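Local atomic coordinates of uncharacterized protein TP-0789 domain-containing protein (Nitrosomonas europaea ATCC 19718, PDB entry 3BUU), a protein that is of unknown function but belongs to the LolA superfamily, and so may bind lipid or lipoprotein acyl chains as its relatives do. Residues Q27-I32 and D206-K211. Residues are numbered along the deposited sequence; the frame is centred on the assembly and turned at random. Where two conformers were deposited one is given.
Sequences QVNVAI and DYSDMK
Gln27, Asn29 and Ala31 pair with Lys211, Ser208 and Asp206 through six backbone hydrogen bonds, two to each pair. They join strands 26-36 and 202-212, neighbours in the antiparallel beta structure of this LolA-like fold. Val30 and Tyr207 form the non-hydrogen-bonded pair between Asn29-Ser208 and Ala31-Asp206. The bond from Gln27 N to Lys211 O is 2.8 Å long and nearly straight. The register slips by one residue between Gln27 and Asn29. This is a beta bulge, in which Val28 faces both Asp209 and Met210. Asp209 has a left-handed backbone conformation (phi 50°, psi 47°).

Apolar contacts lie on the face of Val28, Val30 and Tyr207. Val30 CG1, anti to its backbone N (chi1 -168°), sits over one face of the Tyr207 ring, 4.2 Å from the ring centroid, in a CH-pi contact. Val30 CG2 touches the ring at Tyr207 CE1, 3.6 Å away. Val28 CG2 meets the edge of the same ring in its plane and also reaches CB of Met210, a selenomethionine. The hydroxyl of Tyr207 bonds to Arg20, which also makes a cation-pi contact with the ring.

Polar groups and water occupy the other face. Lys211 NZ makes a salt bridge of 2.8 Å with Asp209 OD2, on its syn side. The chain of Lys211 runs beside that of Gln27, with CG 4.1 Å from Gln27 CB. In the conformers given, one water links Gln27 NE2 to Asp209 O and another joins Asn29 ND2 to Ser208 OG. Gln27 OE1 bonds to Arg213. An alanine in place of Lys211 would probably leave the Asp209 carboxylate without its charged mate and more able to turn.

The salt bridge thus ties Asp209 to Lys211 along one strand, beside the bulge, while backbone bonds join the two strands. The apolar face turns toward the end of helix 9-20.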
loop_
_atom_site.group_PDB
_atom_site.type_symbol
_atom_site.label_atom_id
_atom_site.label_comp_id
_atom_site.label_asym_id
_atom_site.label_seq_id
_atom_site.Cartn_x
_atom_site.Cartn_y
_atom_site.Cartn_z
ATOM N N GLN A 27 -12.014 7.121 1.468
ATOM C CA GLN A 27 -12.296 5.839 2.067
ATOM C C GLN A 27 -12.214 4.780 0.973
ATOM O O GLN A 27 -12.610 5.025 -0.178
ATOM C CB GLN A 27 -13.704 5.905 2.677
ATOM C CG GLN A 27 -14.036 4.646 3.394
ATOM C CD GLN A 27 -15.446 4.657 3.919
ATOM O OE1 GLN A 27 -15.797 5.447 4.789
ATOM N NE2 GLN A 27 -16.280 3.776 3.382
ATOM N N VAL A 28 -11.749 3.582 1.334
ATOM C CA VAL A 28 -11.795 2.462 0.417
ATOM C C VAL A 28 -11.873 1.159 1.192
ATOM O O VAL A 28 -11.376 1.091 2.325
ATOM C CB VAL A 28 -10.596 2.492 -0.557
ATOM C CG1 VAL A 28 -9.277 2.233 0.151
ATOM C CG2 VAL A 28 -10.789 1.537 -1.726
ATOM N N ASN A 29 -12.478 0.149 0.587
ATOM C CA ASN A 29 -12.448 -1.208 1.161
ATOM C C ASN A 29 -11.408 -2.035 0.443
ATOM O O ASN A 29 -11.272 -1.953 -0.776
ATOM C CB ASN A 29 -13.826 -1.883 1.028
ATOM C CG ASN A 29 -14.927 -1.065 1.672
ATOM O OD1 ASN A 29 -14.738 -0.390 2.693
ATOM N ND2 ASN A 29 -16.085 -1.100 1.054
ATOM N N VAL A 30 -10.701 -2.857 1.214
ATOM C CA VAL A 30 -9.664 -3.724 0.666
ATOM C C VAL A 30 -9.875 -5.149 1.112
ATOM O O VAL A 30 -9.971 -5.405 2.324
ATOM C CB VAL A 30 -8.241 -3.263 1.114
ATOM C CG1 VAL A 30 -7.188 -4.012 0.294
ATOM C CG2 VAL A 30 -8.089 -1.741 0.945
ATOM N N ALA A 31 -9.963 -6.064 0.156
ATOM C CA ALA A 31 -10.062 -7.495 0.451
ATOM C C ALA A 31 -8.723 -8.107 0.065
ATOM O O ALA A 31 -8.206 -7.788 -1.002
ATOM C CB ALA A 31 -11.152 -8.134 -0.372
ATOM N N ILE A 32 -8.150 -8.920 0.928
ATOM C CA ILE A 32 -6.837 -9.497 0.674
ATOM C C ILE A 32 -6.989 -11.012 0.798
ATOM O O ILE A 32 -7.344 -11.533 1.858
ATOM C CB ILE A 32 -5.765 -9.015 1.640
ATOM C CG1 ILE A 32 -5.749 -7.491 1.653
ATOM C CG2 ILE A 32 -4.422 -9.620 1.275
ATOM C CD1 ILE A 32 -4.639 -6.873 2.567
ATOM N N ASP A 206 -7.939 -6.575 -3.564
ATOM C CA ASP A 206 -8.967 -5.965 -4.380
ATOM C C ASP A 206 -9.575 -4.783 -3.648
ATOM O O ASP A 206 -10.020 -4.887 -2.481
ATOM C CB ASP A 206 -10.065 -6.987 -4.686
ATOM C CG ASP A 206 -9.616 -8.005 -5.722
ATOM O OD1 ASP A 206 -9.101 -7.588 -6.794
ATOM O OD2 ASP A 206 -9.768 -9.213 -5.500
ATOM N N TYR A 207 -9.615 -3.659 -4.350
ATOM C CA TYR A 207 -10.071 -2.371 -3.825
ATOM C C TYR A 207 -11.454 -2.101 -4.311
ATOM O O TYR A 207 -11.682 -2.216 -5.518
ATOM C CB TYR A 207 -9.149 -1.221 -4.264
ATOM C CG TYR A 207 -7.821 -1.339 -3.648
ATOM C CD1 TYR A 207 -7.502 -0.578 -2.558
ATOM C CD2 TYR A 207 -6.861 -2.254 -4.151
ATOM C CE1 TYR A 207 -6.211 -0.709 -1.937
ATOM C CE2 TYR A 207 -5.616 -2.395 -3.566
ATOM C CZ TYR A 207 -5.309 -1.655 -2.456
ATOM O OH TYR A 207 -4.052 -1.814 -1.905
ATOM N N SER A 208 -12.365 -1.697 -3.426
ATOM C CA SER A 208 -13.767 -1.453 -3.820
ATOM C C SER A 208 -14.311 -0.284 -3.045
ATOM O O SER A 208 -13.833 0.075 -1.959
ATOM C CB SER A 208 -14.583 -2.716 -3.624
ATOM O OG SER A 208 -14.641 -3.087 -2.293
ATOM N N ASP A 209 -15.385 0.262 -3.602
ATOM C CA ASP A 209 -16.139 1.368 -3.018
ATOM C C ASP A 209 -15.251 2.529 -2.595
ATOM O O ASP A 209 -15.413 3.078 -1.498
ATOM C CB ASP A 209 -16.983 0.877 -1.856
ATOM C CG ASP A 209 -18.111 1.861 -1.537
ATOM O OD1 ASP A 209 -18.511 2.664 -2.429
ATOM O OD2 ASP A 209 -18.568 1.899 -0.399
HETATM N N MSE A 210 -14.354 2.920 -3.461
HETATM C CA MSE A 210 -13.538 4.075 -3.215
HETATM C C MSE A 210 -14.394 5.337 -3.267
HETATM O O MSE A 210 -15.124 5.536 -4.233
HETATM C CB MSE A 210 -12.424 4.119 -4.247
HETATM C CG MSE A 210 -11.354 5.123 -3.921
HETATM SE SE MSE A 210 -9.886 5.127 -5.202
HETATM C CE MSE A 210 -9.157 3.414 -4.831
ATOM N N LYS A 211 -14.291 6.201 -2.274
ATOM C CA LYS A 211 -15.099 7.414 -2.301
ATOM C C LYS A 211 -14.360 8.482 -1.536
ATOM O O LYS A 211 -13.687 8.229 -0.522
ATOM C CB LYS A 211 -16.463 7.162 -1.700
ATOM C CG LYS A 211 -16.415 6.763 -0.298
ATOM C CD LYS A 211 -17.758 6.313 0.199
ATOM C CE LYS A 211 -18.084 4.928 -0.223
ATOM N NZ LYS A 211 -19.407 4.499 0.311
HETATM O O HOH W 1 -15.356 2.425 1.186
HETATM O O HOH W 2 -18.533 0.402 1.499
HETATM O O HOH W 3 -16.788 -2.903 -0.761
#